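PDB 4ITA: succinate-semialdehyde dehydrogenase from Synechococcus sp., which probably oxidises succinic semialdehyde to succinate, with NADP+ as the likely hydride acceptor. Local coordinates for residues S190-E193 against Q194-D198. Sequence-based numbering, arbitrary orientation.
Sequences SQVE and QVIKD. With EDO (1,2-ethanediol), chain H; EDO (1,2-ethanediol), chain N.
Glu193 and Lys197 stand one helical turn apart and run alongside each other in the same direction, joined by a salt bridge of 2.8 Å from Lys197 NZ to Glu193 OE2, which offers its anti lone pair. Glu193 reaches this position with CG anti to the backbone N (chi1 175°) and the chain extended; the equally extended lysine lays its CE 3.4 Å from the same OE2. Long, flexible charged residues suit this partly open face, and an alanine in place of Glu193 would probably leave the Lys197 ammonium without this carboxylate mate and freer to swing.

Beneath the pair, two i to i+4 backbone bonds set the spacing: Lys197 N to Glu193 O, 2.9 Å, and the straighter Ile196 N to Val192 O, 3.0 Å.

On the buried face, Val192 CG1 meets Ile196 CD1 at 3.7 Å. These branched apolar residues also pack on Leu127 of strand 115-129, and Val192 touches the bound NADPH.

Between Ser190 and Gln194, a water accepts from Gln194 N at 3.0 Å and donates to Ser190 O, joining groups too far apart to bond directly. An amide suits Gln194: OE1 accepts from a second water at 2.6 Å while NE2 donates to Pro24 O.

The whole is a short amphipathic helix flanking the Rossmann-type cofactor-binding sheet, its apolar side inward and an i, i+4 Glu-Lys ion pair on its more open side, beside helix 210-222.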
loop_
_atom_site.group_PDB
_atom_site.type_symbol
_atom_site.label_atom_id
_atom_site.label_comp_id
_atom_site.label_asym_id
_atom_site.label_seq_id
_atom_site.Cartn_x
_atom_site.Cartn_y
_atom_site.Cartn_z
ATOM N N SER A 190 -18.166 -14.038 -6.533
ATOM C CA SER A 190 -19.037 -12.972 -7.044
ATOM C C SER A 190 -19.602 -12.070 -5.948
ATOM O O SER A 190 -20.121 -10.990 -6.232
ATOM C CB SER A 190 -20.195 -13.554 -7.860
ATOM O OG SER A 190 -21.083 -14.285 -7.027
ATOM N N GLN A 191 -19.492 -12.511 -4.699
ATOM C CA GLN A 191 -20.114 -11.808 -3.586
ATOM C C GLN A 191 -19.147 -10.864 -2.885
ATOM O O GLN A 191 -19.536 -10.097 -2.003
ATOM C CB GLN A 191 -20.671 -12.824 -2.593
ATOM C CG GLN A 191 -21.587 -13.849 -3.244
ATOM C CD GLN A 191 -22.313 -14.703 -2.239
ATOM O OE1 GLN A 191 -21.903 -15.824 -1.950
ATOM N NE2 GLN A 191 -23.424 -14.189 -1.723
ATOM N N VAL A 192 -17.885 -10.925 -3.279
ATOM C CA VAL A 192 -16.842 -10.116 -2.650
ATOM C C VAL A 192 -17.000 -8.620 -2.962
ATOM O O VAL A 192 -16.717 -7.764 -2.120
ATOM C CB VAL A 192 -15.454 -10.631 -3.064
ATOM C CG1 VAL A 192 -14.353 -9.694 -2.585
ATOM C CG2 VAL A 192 -15.241 -12.023 -2.499
ATOM N N GLU A 193 -17.470 -8.307 -4.168
ATOM C CA GLU A 193 -17.642 -6.911 -4.557
ATOM C C GLU A 193 -18.519 -6.134 -3.560
ATOM O O GLU A 193 -18.199 -4.997 -3.200
ATOM C CB GLU A 193 -18.193 -6.819 -5.989
ATOM C CG GLU A 193 -18.512 -5.400 -6.454
ATOM C CD GLU A 193 -18.811 -5.307 -7.942
ATOM O OE1 GLU A 193 -18.557 -6.280 -8.677
ATOM O OE2 GLU A 193 -19.281 -4.241 -8.365
ATOM N N GLN A 194 -19.618 -6.740 -3.112
ATOM C CA GLN A 194 -20.464 -6.093 -2.107
ATOM C C GLN A 194 -19.663 -5.716 -0.865
ATOM O O GLN A 194 -19.821 -4.628 -0.310
ATOM C CB GLN A 194 -21.612 -7.012 -1.688
ATOM C CG GLN A 194 -22.467 -6.424 -0.569
ATOM C CD GLN A 194 -23.492 -7.393 -0.028
ATOM O OE1 GLN A 194 -23.710 -8.462 -0.593
ATOM N NE2 GLN A 194 -24.113 -7.032 1.087
ATOM N N VAL A 195 -18.791 -6.620 -0.434
ATOM C CA VAL A 195 -17.996 -6.380 0.763
ATOM C C VAL A 195 -17.020 -5.214 0.549
ATOM O O VAL A 195 -16.957 -4.291 1.359
ATOM C CB VAL A 195 -17.269 -7.648 1.208
ATOM C CG1 VAL A 195 -16.546 -7.393 2.522
ATOM C CG2 VAL A 195 -18.265 -8.784 1.392
ATOM N N ILE A 196 -16.281 -5.243 -0.555
ATOM C CA ILE A 196 -15.335 -4.164 -0.854
ATOM C C ILE A 196 -16.021 -2.800 -0.964
ATOM O O ILE A 196 -15.463 -1.775 -0.549
ATOM C CB ILE A 196 -14.566 -4.448 -2.165
ATOM C CG1 ILE A 196 -13.726 -5.716 -2.031
ATOM C CG2 ILE A 196 -13.695 -3.247 -2.568
ATOM C CD1 ILE A 196 -13.181 -6.225 -3.345
ATOM N N LYS A 197 -17.232 -2.790 -1.519
ATOM C CA LYS A 197 -17.959 -1.538 -1.723
ATOM C C LYS A 197 -18.692 -1.047 -0.480
ATOM O O LYS A 197 -19.208 0.075 -0.469
ATOM C CB LYS A 197 -18.958 -1.671 -2.881
ATOM C CG LYS A 197 -18.287 -1.644 -4.241
ATOM C CD LYS A 197 -19.296 -1.725 -5.370
ATOM C CE LYS A 197 -18.640 -1.395 -6.696
ATOM N NZ LYS A 197 -19.597 -1.552 -7.826
ATOM N N ASP A 198 -18.749 -1.864 0.569
ATOM C CA ASP A 198 -19.465 -1.453 1.772
ATOM C C ASP A 198 -18.669 -0.366 2.485
ATOM O O ASP A 198 -17.470 -0.516 2.695
ATOM C CB ASP A 198 -19.686 -2.638 2.701
ATOM C CG ASP A 198 -20.596 -2.291 3.861
ATOM O OD1 ASP A 198 -20.111 -1.705 4.848
ATOM O OD2 ASP A 198 -21.805 -2.588 3.768
HETATM C C1 EDO H . -25.038 -11.972 -4.486
HETATM O O1 EDO H . -24.246 -12.026 -3.290
HETATM C C2 EDO H . -24.124 -11.918 -5.702
HETATM O O2 EDO H . -23.496 -13.190 -5.904
HETATM C C1 EDO N . -24.992 -8.032 -4.157
HETATM O O1 EDO N . -25.025 -7.008 -3.162
HETATM C C2 EDO N . -24.416 -7.439 -5.438
HETATM O O2 EDO N . -23.050 -7.022 -5.263
HETATM O O HOH W 1 -21.027 -8.793 -4.781
HETATM O O HOH W 2 -22.818 -9.861 -2.658
#